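Local coordinates for protein argonaute (Aquifex aeolicus, PDB 1YVU) that uses short single-stranded DNA guides to find complementary RNA targets and cleaves them with its metal-dependent, RNase H-like PIWI domain, at residues K147-Y152 / F617-E622; H156-F161 / N603-S608; L595-K600 / K642-Y647; V625-Y630 / Q658-T663. All coordinates share one frame; numbering follows the deposited sequence.

Interaction 1: residues K147-Y152 / F617-E622; sequences KSEEGY and FYKLSE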
loop_
_atom_site.group_PDB
_atom_site.type_symbol
_atom_site.label_atom_id
_atom_site.label_comp_id
_atom_site.label_asym_id
_atom_site.label_seq_id
_atom_site.Cartn_x
_atom_site.Cartn_y
_atom_site.Cartn_z
ATOM N N LYS A 147 -15.586 12.276 4.967
ATOM C CA LYS A 147 -16.774 12.642 5.725
ATOM C C LYS A 147 -16.578 12.129 7.111
ATOM O O LYS A 147 -16.329 10.930 7.284
ATOM C CB LYS A 147 -17.984 11.920 5.144
ATOM C CG LYS A 147 -19.344 12.431 5.542
ATOM C CD LYS A 147 -20.426 11.612 4.860
ATOM C CE LYS A 147 -21.789 11.873 5.471
ATOM N NZ LYS A 147 -22.787 10.898 4.958
ATOM N N SER A 148 -16.793 12.998 8.096
ATOM C CA SER A 148 -16.641 12.622 9.501
ATOM C C SER A 148 -17.763 11.704 10.009
ATOM O O SER A 148 -18.716 11.368 9.278
ATOM C CB SER A 148 -16.544 13.873 10.387
ATOM O OG SER A 148 -17.733 14.659 10.340
ATOM N N GLU A 149 -17.627 11.304 11.271
ATOM C CA GLU A 149 -18.589 10.444 11.955
ATOM C C GLU A 149 -19.913 11.208 12.067
ATOM O O GLU A 149 -20.971 10.717 11.643
ATOM C CB GLU A 149 -18.049 10.106 13.356
ATOM C CG GLU A 149 -18.825 9.013 14.105
ATOM C CD GLU A 149 -18.428 8.873 15.570
ATOM O OE1 GLU A 149 -17.637 9.691 16.092
ATOM O OE2 GLU A 149 -18.923 7.920 16.203
ATOM N N GLU A 150 -19.778 12.468 12.486
ATOM C CA GLU A 150 -20.880 13.391 12.709
ATOM C C GLU A 150 -21.596 13.821 11.428
ATOM O O GLU A 150 -22.811 14.074 11.457
ATOM C CB GLU A 150 -20.372 14.599 13.488
ATOM C CG GLU A 150 -19.357 14.248 14.572
ATOM C CD GLU A 150 -19.361 15.237 15.719
ATOM O OE1 GLU A 150 -19.066 16.433 15.478
ATOM O OE2 GLU A 150 -19.653 14.819 16.865
ATOM N N GLY A 151 -20.853 13.884 10.319
ATOM C CA GLY A 151 -21.447 14.248 9.044
ATOM C C GLY A 151 -20.851 15.392 8.237
ATOM O O GLY A 151 -21.346 15.660 7.114
ATOM N N TYR A 152 -19.813 16.053 8.777
ATOM C CA TYR A 152 -19.141 17.178 8.105
ATOM C C TYR A 152 -18.097 16.634 7.139
ATOM O O TYR A 152 -17.520 15.562 7.374
ATOM C CB TYR A 152 -18.450 18.116 9.113
ATOM C CG TYR A 152 -19.336 18.550 10.263
ATOM C CD1 TYR A 152 -20.068 19.768 10.219
ATOM C CD2 TYR A 152 -19.542 17.698 11.372
ATOM C CE1 TYR A 152 -21.021 20.115 11.271
ATOM C CE2 TYR A 152 -20.480 18.031 12.417
ATOM C CZ TYR A 152 -21.217 19.227 12.361
ATOM O OH TYR A 152 -22.150 19.482 13.361
ATOM N N PHE A 617 -7.286 6.922 17.387
ATOM C CA PHE A 617 -8.268 6.920 16.305
ATOM C C PHE A 617 -9.130 8.141 15.995
ATOM O O PHE A 617 -9.455 8.935 16.868
ATOM C CB PHE A 617 -9.190 5.699 16.464
ATOM C CG PHE A 617 -10.195 5.788 17.618
ATOM C CD1 PHE A 617 -11.575 5.871 17.345
ATOM C CD2 PHE A 617 -9.772 5.697 18.961
ATOM C CE1 PHE A 617 -12.531 5.863 18.383
ATOM C CE2 PHE A 617 -10.716 5.685 20.026
ATOM C CZ PHE A 617 -12.106 5.769 19.731
ATOM N N TYR A 618 -9.536 8.239 14.734
ATOM C CA TYR A 618 -10.446 9.286 14.267
ATOM C C TYR A 618 -11.466 8.426 13.547
ATOM O O TYR A 618 -11.083 7.537 12.791
ATOM C CB TYR A 618 -9.796 10.300 13.283
ATOM C CG TYR A 618 -10.737 11.461 12.944
ATOM C CD1 TYR A 618 -10.766 12.616 13.751
ATOM C CD2 TYR A 618 -11.727 11.338 11.942
ATOM C CE1 TYR A 618 -11.767 13.612 13.596
ATOM C CE2 TYR A 618 -12.746 12.326 11.779
ATOM C CZ TYR A 618 -12.758 13.460 12.612
ATOM O OH TYR A 618 -13.747 14.414 12.465
ATOM N N LYS A 619 -12.750 8.682 13.779
ATOM C CA LYS A 619 -13.787 7.883 13.131
ATOM C C LYS A 619 -14.524 8.640 12.012
ATOM O O LYS A 619 -14.831 9.830 12.136
ATOM C CB LYS A 619 -14.748 7.317 14.187
ATOM C CG LYS A 619 -15.683 6.208 13.703
ATOM C CD LYS A 619 -16.514 5.636 14.859
ATOM C CE LYS A 619 -17.486 4.593 14.340
ATOM N NZ LYS A 619 -18.960 4.822 14.638
ATOM N N LEU A 620 -14.703 7.945 10.884
ATOM C CA LEU A 620 -15.393 8.466 9.704
ATOM C C LEU A 620 -16.831 7.926 9.562
ATOM O O LEU A 620 -17.341 7.244 10.466
ATOM C CB LEU A 620 -14.567 8.204 8.447
ATOM C CG LEU A 620 -13.191 8.858 8.505
ATOM C CD1 LEU A 620 -12.270 8.303 7.443
ATOM C CD2 LEU A 620 -13.352 10.370 8.386
ATOM N N SER A 621 -17.467 8.235 8.430
ATOM C CA SER A 621 -18.860 7.875 8.164
ATOM C C SER A 621 -19.275 6.417 8.086
ATOM O O SER A 621 -19.802 5.878 9.066
ATOM C CB SER A 621 -19.385 8.632 6.938
ATOM O OG SER A 621 -18.539 8.463 5.808
ATOM N N GLU A 622 -19.043 5.795 6.929
ATOM C CA GLU A 622 -19.414 4.401 6.650
ATOM C C GLU A 622 -18.525 3.378 7.391
ATOM O O GLU A 622 -17.925 2.472 6.781
ATOM C CB GLU A 622 -19.376 4.172 5.124
ATOM C CG GLU A 622 -20.190 5.172 4.272
ATOM C CD GLU A 622 -19.637 5.338 2.854
ATOM O OE1 GLU A 622 -18.840 4.475 2.394
ATOM O OE2 GLU A 622 -20.000 6.350 2.204
HETATM O O HOH W 1 -15.721 9.341 4.975
#
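Glu149 and Lys619 cross obliquely where the turn 147-152 of linker L1 meets the end of strand 616-619 in the PIWI box. Both chains leave the backbone with CG anti to N (chi1 -170° in Glu149, -166° in Lys619), and the lysine bends only at its last torsion. Lys619 CD passes the carboxylate 3.6 Å from Glu149 OE2, and NZ forms a salt bridge at 3.5 Å to the same oxygen, whose hydrogen bond is weak. The other oxygen, Glu149 OE1, is engaged by Lys313. Beside this pair, Tyr618 meets Ser148 at the edge of its ring, OH lying 3.5 Å from Ser148 CB. The serine hydroxyl is turned back into its own turn, where OG accepts from Gly151 N and Tyr152 N in an ST motif. Further along, the chain of Lys147 runs past Ser621, its CD 3.8 Å from Ser621 CB, while Ser621 N donates to Lys147 O at 3.1 Å. A water joins Lys147 N to Ser621 OG. The junction combines a single bridged backbone pair, Ser148 with Leu620, one backbone bond and a water with a salt bridge at a partly exposed margin, whose attraction is likely to be softened by solvent.

Interaction 2: residues H156-F161 / N603-S608; sequences HLDLKF and NPRFFS
Asp158 and Arg605 are brought together by bends in the arginine: CG stands anti to the carbonyl carbon (chi1 -69°), and a skewed chi3 of -141° sets NE off the extended line, with the guanidinium beyond it meeting the aspartate. The two side chains cross at about a right angle, with the carboxylate and guanidinium planes 83° apart, and the salt bridge is therefore not the flat, two-pronged kind. Asp158 OD1 takes two weak, bent bonds, from Arg605 NH1 at 2.9 Å and from Arg605 NH2 at 3.2 Å. Asp158 OD2 sits over one face of the guanidinium, 3.1 Å above its plane and offset toward the rim. A third donor, Leu159 N, meets OD1 on its anti side at 2.8 Å and steadies the carboxylate. Strand 153-165 of linker L1, which carries Asp158 and Leu159, belongs to an antiparallel sheet and here faces the PIWI segment 603-608, so the contact ties the two lobes together. At the other end of the contact, Pro604 CG rests over the centre of the His156 ring in a CH-pi contact, 3.8 Å from the centroid, and the imidazole NE2 is bonded to Asn602 O. Lys160 CE approaches Arg605 NH2 to 3.7 Å, but Lys160 NZ bonds Asn602 OD1 and stays 4.8 Å from the like-charged Arg605 NH2.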
loop_
_atom_site.group_PDB
_atom_site.type_symbol
_atom_site.label_atom_id
_atom_site.label_comp_id
_atom_site.label_asym_id
_atom_site.label_seq_id
_atom_site.Cartn_x
_atom_site.Cartn_y
_atom_site.Cartn_z
ATOM N N HIS A 156 -8.951 16.284 3.462
ATOM C CA HIS A 156 -7.787 15.510 3.792
ATOM C C HIS A 156 -6.741 16.089 2.841
ATOM O O HIS A 156 -6.890 15.998 1.607
ATOM C CB HIS A 156 -8.027 14.034 3.500
ATOM C CG HIS A 156 -6.784 13.207 3.484
ATOM N ND1 HIS A 156 -5.588 13.652 4.007
ATOM C CD2 HIS A 156 -6.531 11.993 2.942
ATOM C CE1 HIS A 156 -4.644 12.756 3.775
ATOM N NE2 HIS A 156 -5.191 11.739 3.134
ATOM N N LEU A 157 -5.718 16.707 3.438
ATOM C CA LEU A 157 -4.638 17.311 2.677
ATOM C C LEU A 157 -3.256 16.882 3.151
ATOM O O LEU A 157 -2.917 16.998 4.328
ATOM C CB LEU A 157 -4.788 18.828 2.698
ATOM C CG LEU A 157 -3.769 19.798 2.090
ATOM C CD1 LEU A 157 -3.305 19.420 0.707
ATOM C CD2 LEU A 157 -4.444 21.135 2.046
ATOM N N ASP A 158 -2.457 16.413 2.203
ATOM C CA ASP A 158 -1.111 15.968 2.500
ATOM C C ASP A 158 -0.126 16.508 1.471
ATOM O O ASP A 158 -0.518 17.043 0.423
ATOM C CB ASP A 158 -1.054 14.429 2.527
ATOM C CG ASP A 158 -0.074 13.878 3.572
ATOM O OD1 ASP A 158 0.954 14.533 3.883
ATOM O OD2 ASP A 158 -0.354 12.770 4.078
ATOM N N LEU A 159 1.156 16.342 1.809
ATOM C CA LEU A 159 2.297 16.747 0.999
ATOM C C LEU A 159 3.324 15.626 1.029
ATOM O O LEU A 159 3.863 15.281 2.081
ATOM C CB LEU A 159 2.921 18.030 1.550
ATOM C CG LEU A 159 4.075 18.564 0.716
ATOM C CD1 LEU A 159 3.555 19.280 -0.509
ATOM C CD2 LEU A 159 4.875 19.494 1.550
ATOM N N LYS A 160 3.541 15.009 -0.119
ATOM C CA LYS A 160 4.518 13.938 -0.204
ATOM C C LYS A 160 5.585 14.321 -1.231
ATOM O O LYS A 160 5.433 15.332 -1.911
ATOM C CB LYS A 160 3.799 12.615 -0.508
ATOM C CG LYS A 160 2.921 12.153 0.684
ATOM C CD LYS A 160 2.007 10.954 0.423
ATOM C CE LYS A 160 1.158 10.673 1.677
ATOM N NZ LYS A 160 0.276 9.483 1.569
ATOM N N PHE A 161 6.713 13.607 -1.252
ATOM C CA PHE A 161 7.800 13.891 -2.204
ATOM C C PHE A 161 8.062 12.758 -3.164
ATOM O O PHE A 161 8.492 11.679 -2.774
ATOM C CB PHE A 161 9.106 14.271 -1.500
ATOM C CG PHE A 161 9.066 15.611 -0.831
ATOM C CD1 PHE A 161 8.734 15.715 0.532
ATOM C CD2 PHE A 161 9.295 16.789 -1.568
ATOM C CE1 PHE A 161 8.620 16.979 1.154
ATOM C CE2 PHE A 161 9.184 18.063 -0.952
ATOM C CZ PHE A 161 8.841 18.155 0.413
ATOM N N ASN A 603 -3.093 7.561 3.892
ATOM C CA ASN A 603 -4.031 7.849 4.960
ATOM C C ASN A 603 -3.709 9.140 5.708
ATOM O O ASN A 603 -2.631 9.720 5.513
ATOM C CB ASN A 603 -4.008 6.662 5.929
ATOM C CG ASN A 603 -4.506 5.394 5.294
ATOM O OD1 ASN A 603 -5.523 5.374 4.587
ATOM N ND2 ASN A 603 -3.778 4.316 5.533
ATOM N N PRO A 604 -4.683 9.675 6.482
ATOM C CA PRO A 604 -4.426 10.902 7.241
ATOM C C PRO A 604 -3.503 10.549 8.397
ATOM O O PRO A 604 -3.742 9.568 9.107
ATOM C CB PRO A 604 -5.809 11.282 7.739
ATOM C CG PRO A 604 -6.697 10.801 6.670
ATOM C CD PRO A 604 -6.140 9.444 6.396
ATOM N N ARG A 605 -2.416 11.310 8.518
ATOM C CA ARG A 605 -1.417 11.088 9.551
ATOM C C ARG A 605 -1.819 11.642 10.917
ATOM O O ARG A 605 -2.875 12.258 11.030
ATOM C CB ARG A 605 -0.056 11.613 9.077
ATOM C CG ARG A 605 0.574 10.792 7.913
ATOM C CD ARG A 605 2.112 10.934 7.848
ATOM N NE ARG A 605 2.627 11.023 6.482
ATOM C CZ ARG A 605 2.604 12.130 5.734
ATOM N NH1 ARG A 605 2.102 13.255 6.232
ATOM N NH2 ARG A 605 3.034 12.108 4.477
ATOM N N PHE A 606 -1.076 11.241 11.955
ATOM C CA PHE A 606 -1.283 11.701 13.335
ATOM C C PHE A 606 -0.056 12.520 13.726
ATOM O O PHE A 606 1.097 12.064 13.579
ATOM C CB PHE A 606 -1.389 10.553 14.327
ATOM C CG PHE A 606 -2.701 9.809 14.285
ATOM C CD1 PHE A 606 -2.748 8.495 13.809
ATOM C CD2 PHE A 606 -3.884 10.363 14.814
ATOM C CE1 PHE A 606 -3.950 7.738 13.858
ATOM C CE2 PHE A 606 -5.101 9.591 14.863
ATOM C CZ PHE A 606 -5.117 8.292 14.389
ATOM N N PHE A 607 -0.305 13.734 14.209
ATOM C CA PHE A 607 0.754 14.638 14.623
ATOM C C PHE A 607 0.529 14.922 16.098
ATOM O O PHE A 607 -0.549 15.369 16.489
ATOM C CB PHE A 607 0.716 15.954 13.823
ATOM C CG PHE A 607 0.644 15.771 12.320
ATOM C CD1 PHE A 607 -0.572 15.964 11.630
ATOM C CD2 PHE A 607 1.785 15.395 11.584
ATOM C CE1 PHE A 607 -0.647 15.786 10.206
ATOM C CE2 PHE A 607 1.732 15.209 10.161
ATOM C CZ PHE A 607 0.525 15.403 9.472
ATOM N N SER A 608 1.521 14.553 16.907
ATOM C CA SER A 608 1.542 14.752 18.355
ATOM C C SER A 608 2.880 14.279 18.880
ATOM O O SER A 608 3.577 13.505 18.211
ATOM C CB SER A 608 0.438 13.981 19.052
ATOM O OG SER A 608 0.387 12.677 18.537
#

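Interaction 3: residues L595-K600 / K642-Y647; sequences LLEIIK and KVRKVY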
loop_
_atom_site.group_PDB
_atom_site.type_symbol
_atom_site.label_atom_id
_atom_site.label_comp_id
_atom_site.label_asym_id
_atom_site.label_seq_id
_atom_site.Cartn_x
_atom_site.Cartn_y
_atom_site.Cartn_z
ATOM N N LEU A 595 -16.545 -8.297 6.895
ATOM C CA LEU A 595 -15.553 -7.931 5.889
ATOM C C LEU A 595 -14.873 -6.615 6.164
ATOM O O LEU A 595 -15.528 -5.568 6.314
ATOM C CB LEU A 595 -16.163 -7.856 4.488
ATOM C CG LEU A 595 -16.803 -9.109 3.898
ATOM C CD1 LEU A 595 -17.325 -8.789 2.501
ATOM C CD2 LEU A 595 -15.824 -10.272 3.882
ATOM N N LEU A 596 -13.550 -6.672 6.258
ATOM C CA LEU A 596 -12.761 -5.477 6.489
ATOM C C LEU A 596 -11.736 -5.270 5.399
ATOM O O LEU A 596 -11.147 -6.227 4.899
ATOM C CB LEU A 596 -12.028 -5.527 7.828
ATOM C CG LEU A 596 -12.797 -5.861 9.100
ATOM C CD1 LEU A 596 -11.915 -5.628 10.258
ATOM C CD2 LEU A 596 -13.983 -4.998 9.226
ATOM N N GLU A 597 -11.583 -4.010 5.006
ATOM C CA GLU A 597 -10.596 -3.564 4.025
ATOM C C GLU A 597 -9.503 -2.979 4.936
ATOM O O GLU A 597 -9.832 -2.389 5.976
ATOM C CB GLU A 597 -11.148 -2.384 3.226
ATOM C CG GLU A 597 -11.871 -2.633 1.916
ATOM C CD GLU A 597 -12.338 -1.298 1.266
ATOM O OE1 GLU A 597 -12.077 -0.219 1.857
ATOM O OE2 GLU A 597 -12.964 -1.315 0.165
ATOM N N ILE A 598 -8.224 -3.196 4.609
ATOM C CA ILE A 598 -7.132 -2.617 5.419
ATOM C C ILE A 598 -6.233 -1.797 4.508
ATOM O O ILE A 598 -5.396 -2.333 3.800
ATOM C CB ILE A 598 -6.349 -3.673 6.281
ATOM C CG1 ILE A 598 -7.246 -4.163 7.425
ATOM C CG2 ILE A 598 -5.080 -3.047 6.895
ATOM C CD1 ILE A 598 -6.662 -5.266 8.226
ATOM N N ILE A 599 -6.449 -0.485 4.528
ATOM C CA ILE A 599 -5.720 0.455 3.688
ATOM C C ILE A 599 -4.525 1.049 4.420
ATOM O O ILE A 599 -4.700 1.846 5.352
ATOM C CB ILE A 599 -6.675 1.590 3.158
ATOM C CG1 ILE A 599 -7.634 1.034 2.106
ATOM C CG2 ILE A 599 -5.885 2.747 2.497
ATOM C CD1 ILE A 599 -8.829 0.364 2.635
ATOM N N LYS A 600 -3.322 0.695 3.953
ATOM C CA LYS A 600 -2.074 1.171 4.549
ATOM C C LYS A 600 -1.475 2.407 3.907
ATOM O O LYS A 600 -0.808 3.198 4.584
ATOM C CB LYS A 600 -1.029 0.053 4.630
ATOM C CG LYS A 600 -0.889 -0.855 3.437
ATOM C CD LYS A 600 -1.768 -2.083 3.540
ATOM C CE LYS A 600 -1.748 -2.827 2.208
ATOM N NZ LYS A 600 -0.396 -3.390 1.852
ATOM N N LYS A 642 -6.206 2.625 7.579
ATOM C CA LYS A 642 -7.620 2.956 7.499
ATOM C C LYS A 642 -8.314 1.632 7.365
ATOM O O LYS A 642 -8.035 0.860 6.448
ATOM C CB LYS A 642 -7.935 3.884 6.323
ATOM C CG LYS A 642 -9.415 4.079 6.028
ATOM C CD LYS A 642 -9.648 5.083 4.914
ATOM C CE LYS A 642 -10.862 4.683 4.088
ATOM N NZ LYS A 642 -11.390 5.813 3.263
ATOM N N VAL A 643 -9.130 1.340 8.376
ATOM C CA VAL A 643 -9.923 0.102 8.478
ATOM C C VAL A 643 -11.336 0.468 8.061
ATOM O O VAL A 643 -11.872 1.448 8.551
ATOM C CB VAL A 643 -9.988 -0.413 9.945
ATOM C CG1 VAL A 643 -10.883 -1.642 10.044
ATOM C CG2 VAL A 643 -8.598 -0.697 10.483
ATOM N N ARG A 644 -11.918 -0.311 7.154
ATOM C CA ARG A 644 -13.268 -0.060 6.694
ATOM C C ARG A 644 -14.136 -1.294 6.894
ATOM O O ARG A 644 -13.714 -2.403 6.578
ATOM C CB ARG A 644 -13.263 0.370 5.223
ATOM C CG ARG A 644 -14.644 0.810 4.696
ATOM C CD ARG A 644 -14.653 1.054 3.202
ATOM N NE ARG A 644 -16.006 0.933 2.660
ATOM C CZ ARG A 644 -16.313 0.866 1.365
ATOM N NH1 ARG A 644 -15.362 0.913 0.425
ATOM N NH2 ARG A 644 -17.583 0.726 1.011
ATOM N N LYS A 645 -15.308 -1.112 7.498
ATOM C CA LYS A 645 -16.229 -2.224 7.702
ATOM C C LYS A 645 -17.111 -2.154 6.495
ATOM O O LYS A 645 -17.979 -1.278 6.383
ATOM C CB LYS A 645 -17.065 -2.068 8.968
ATOM C CG LYS A 645 -18.037 -3.232 9.210
ATOM C CD LYS A 645 -18.815 -3.055 10.506
ATOM C CE LYS A 645 -20.162 -2.414 10.347
ATOM N NZ LYS A 645 -20.839 -2.285 11.685
ATOM N N VAL A 646 -16.835 -3.051 5.560
ATOM C CA VAL A 646 -17.571 -3.098 4.317
ATOM C C VAL A 646 -18.886 -3.768 4.604
ATOM O O VAL A 646 -19.934 -3.178 4.385
ATOM C CB VAL A 646 -16.757 -3.828 3.230
ATOM C CG1 VAL A 646 -17.511 -3.849 1.874
ATOM C CG2 VAL A 646 -15.446 -3.134 3.056
ATOM N N TYR A 647 -18.789 -4.935 5.230
ATOM C CA TYR A 647 -19.924 -5.759 5.613
ATOM C C TYR A 647 -19.606 -6.196 7.034
ATOM O O TYR A 647 -18.445 -6.486 7.341
ATOM C CB TYR A 647 -20.030 -6.959 4.664
ATOM C CG TYR A 647 -21.286 -7.804 4.754
ATOM C CD1 TYR A 647 -22.501 -7.375 4.157
ATOM C CD2 TYR A 647 -21.260 -9.061 5.400
ATOM C CE1 TYR A 647 -23.674 -8.199 4.201
ATOM C CE2 TYR A 647 -22.421 -9.888 5.459
ATOM C CZ TYR A 647 -23.622 -9.453 4.859
ATOM O OH TYR A 647 -24.739 -10.259 4.945
#
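Over one face of the Arg644 guanidinium lies Val646 CG2, 4.1 Å above the plane and offset toward the rim, while the Glu597 carboxylate comes in obliquely with its plane at 90° to that of the guanidinium. Glu597 and Arg644 run side by side from a hydrogen-bonded antiparallel pair, pointing the same way; OE1 touches Arg644 CD at 3.2 Å, and OE2 makes the salt bridge to NH1 at 3.3 Å. An alanine at Glu597 would probably leave the Arg644 guanidinium without this acidic mate and free to turn, and would open a gap beside Val646 CG2. The backbones are stitched by paired bonds at Glu597-Arg644 and at Ile599-Lys642, the latter 2.8 Å in each direction between N and O. At the far end Val646 and Tyr647 both face Leu595, a classic beta bulge, with Val646 N donating to Leu595 O at 2.9 Å. On the other face Leu596 CD1 packs on Val643 CG1 at 4.1 Å. These strands belong to the RNase H fold of the PIWI domain: 592-599 also pairs with strand 565-570 and 641-645 with 624-627, while helix 652-661 covers Leu596 and Val643, and helix 576-589 lies against Leu595 and Val646.

Interaction 4: residues V625-Y630 / Q658-T663; sequences VILATY and QILSLT
Leu660, Thr629 and Leu627 carry most of this buried contact, in which helix 652-661 of the RNase H-like PIWI fold packs against the end of strand 624-627 and the loop that follows it. Leu627 has CG anti to N, and its CD2 meets Ile659 CG2 at 4.0 Å. That same methyl is shared by Thr629, whose CG2 lies 4.1 Å away, while Thr629 OG1 turns to a hydrogen bond with Lys674 O. No hydrogen bond joins the two segments. Just past the helix, Thr663 CG2 sits 3.9 Å from Thr629 O, and Thr663 OG1 is hydrogen-bonded with Lys614 NZ. An alanine here would probably open a gap beside Thr629 O and leave Lys614 NZ without this hydroxyl partner. Leu660 has CG anti to its carbonyl carbon (chi1 -81°), and its CD2 branch touches the loop backbone, 3.9 Å from Thr629 CA and 3.7 Å from Ala628 O.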
loop_
_atom_site.group_PDB
_atom_site.type_symbol
_atom_site.label_atom_id
_atom_site.label_comp_id
_atom_site.label_asym_id
_atom_site.label_seq_id
_atom_site.Cartn_x
_atom_site.Cartn_y
_atom_site.Cartn_z
ATOM N N VAL A 625 -12.347 3.915 10.053
ATOM C CA VAL A 625 -11.560 4.474 11.165
ATOM C C VAL A 625 -10.102 4.607 10.761
ATOM O O VAL A 625 -9.504 3.649 10.250
ATOM C CB VAL A 625 -11.565 3.494 12.407
ATOM C CG1 VAL A 625 -10.599 3.943 13.503
ATOM C CG2 VAL A 625 -12.941 3.342 12.974
ATOM N N ILE A 626 -9.517 5.762 11.083
ATOM C CA ILE A 626 -8.096 6.011 10.828
ATOM C C ILE A 626 -7.515 5.581 12.167
ATOM O O ILE A 626 -7.869 6.117 13.210
ATOM C CB ILE A 626 -7.846 7.461 10.514
ATOM C CG1 ILE A 626 -8.561 7.783 9.206
ATOM C CG2 ILE A 626 -6.356 7.730 10.357
ATOM C CD1 ILE A 626 -9.127 9.199 9.171
ATOM N N LEU A 627 -6.658 4.574 12.116
ATOM C CA LEU A 627 -6.125 3.965 13.311
ATOM C C LEU A 627 -4.614 3.894 13.427
ATOM O O LEU A 627 -3.925 3.493 12.479
ATOM C CB LEU A 627 -6.693 2.536 13.382
ATOM C CG LEU A 627 -6.442 1.680 14.610
ATOM C CD1 LEU A 627 -7.111 2.372 15.786
ATOM C CD2 LEU A 627 -6.949 0.230 14.420
ATOM N N ALA A 628 -4.119 4.145 14.636
ATOM C CA ALA A 628 -2.701 4.043 14.905
ATOM C C ALA A 628 -2.462 2.619 15.443
ATOM O O ALA A 628 -2.880 2.295 16.573
ATOM C CB ALA A 628 -2.320 5.048 15.904
ATOM N N THR A 629 -1.797 1.795 14.626
ATOM C CA THR A 629 -1.500 0.402 14.960
ATOM C C THR A 629 -0.215 0.101 15.694
ATOM O O THR A 629 0.002 -1.048 16.110
ATOM C CB THR A 629 -1.438 -0.426 13.722
ATOM O OG1 THR A 629 -0.765 0.312 12.681
ATOM C CG2 THR A 629 -2.822 -0.825 13.304
ATOM N N TYR A 630 0.677 1.090 15.760
ATOM C CA TYR A 630 1.986 0.952 16.409
ATOM C C TYR A 630 2.459 2.309 16.937
ATOM O O TYR A 630 2.080 3.344 16.391
ATOM C CB TYR A 630 3.022 0.338 15.430
ATOM C CG TYR A 630 3.482 1.208 14.255
ATOM C CD1 TYR A 630 4.822 1.630 14.159
ATOM C CD2 TYR A 630 2.603 1.563 13.209
ATOM C CE1 TYR A 630 5.293 2.379 13.044
ATOM C CE2 TYR A 630 3.056 2.317 12.087
ATOM C CZ TYR A 630 4.407 2.714 12.010
ATOM O OH TYR A 630 4.892 3.395 10.905
ATOM N N GLN A 658 -9.377 -5.905 17.795
ATOM C CA GLN A 658 -8.910 -7.233 17.383
ATOM C C GLN A 658 -7.734 -7.122 16.405
ATOM O O GLN A 658 -6.903 -7.997 16.327
ATOM C CB GLN A 658 -10.035 -7.977 16.683
ATOM C CG GLN A 658 -11.328 -8.006 17.452
ATOM C CD GLN A 658 -12.475 -8.635 16.697
ATOM O OE1 GLN A 658 -12.607 -8.501 15.471
ATOM N NE2 GLN A 658 -13.321 -9.340 17.437
ATOM N N ILE A 659 -7.700 -6.032 15.640
ATOM C CA ILE A 659 -6.643 -5.766 14.675
ATOM C C ILE A 659 -5.398 -5.452 15.458
ATOM O O ILE A 659 -4.341 -6.029 15.201
ATOM C CB ILE A 659 -7.068 -4.595 13.786
ATOM C CG1 ILE A 659 -7.689 -5.160 12.537
ATOM C CG2 ILE A 659 -5.916 -3.561 13.505
ATOM C CD1 ILE A 659 -8.478 -4.181 11.830
ATOM N N LEU A 660 -5.578 -4.574 16.451
ATOM C CA LEU A 660 -4.540 -4.117 17.366
ATOM C C LEU A 660 -3.964 -5.256 18.166
ATOM O O LEU A 660 -2.756 -5.311 18.364
ATOM C CB LEU A 660 -5.111 -3.107 18.322
ATOM C CG LEU A 660 -5.232 -1.699 17.815
ATOM C CD1 LEU A 660 -5.970 -0.860 18.815
ATOM C CD2 LEU A 660 -3.840 -1.171 17.623
ATOM N N SER A 661 -4.818 -6.200 18.570
ATOM C CA SER A 661 -4.350 -7.354 19.333
ATOM C C SER A 661 -3.550 -8.300 18.457
ATOM O O SER A 661 -2.519 -8.781 18.882
ATOM C CB SER A 661 -5.512 -8.081 19.994
ATOM O OG SER A 661 -6.092 -7.265 21.006
ATOM N N LEU A 662 -3.960 -8.438 17.199
ATOM C CA LEU A 662 -3.308 -9.322 16.232
ATOM C C LEU A 662 -1.983 -8.825 15.728
ATOM O O LEU A 662 -1.308 -9.562 15.032
ATOM C CB LEU A 662 -4.220 -9.590 15.024
ATOM C CG LEU A 662 -5.434 -10.510 15.209
ATOM C CD1 LEU A 662 -6.327 -10.469 13.999
ATOM C CD2 LEU A 662 -5.040 -11.932 15.522
ATOM N N THR A 663 -1.605 -7.586 16.054
ATOM C CA THR A 663 -0.302 -7.059 15.609
ATOM C C THR A 663 0.758 -7.802 16.391
ATOM O O THR A 663 1.852 -8.033 15.924
ATOM C CB THR A 663 -0.127 -5.609 15.965
ATOM O OG1 THR A 663 -0.451 -5.433 17.353
ATOM C CG2 THR A 663 -0.990 -4.734 15.100
#

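How the interactions relate
Interactions 2 and 4 are buried and interactions 1 and 3 partly so, yet burial alone does not set the chemistry. Interaction 4 is apolar, whereas interaction 2 encloses an ion pair between linker L1 and the PIWI domain. Interaction 1 joins the same two regions nearer the surface, through a looser charge pair and a water. Interaction 3 is chiefly strand pairing and stays within the PIWI domain, as does interaction 4. Neighbouring strands connect them: Tyr618 O to Ile626 N links interactions 1 and 4, and Val643 O to Val625 N links 3 and 4. Phe606 packs on Phe617 and Leu627, bringing interaction 2 against both 1 and 4.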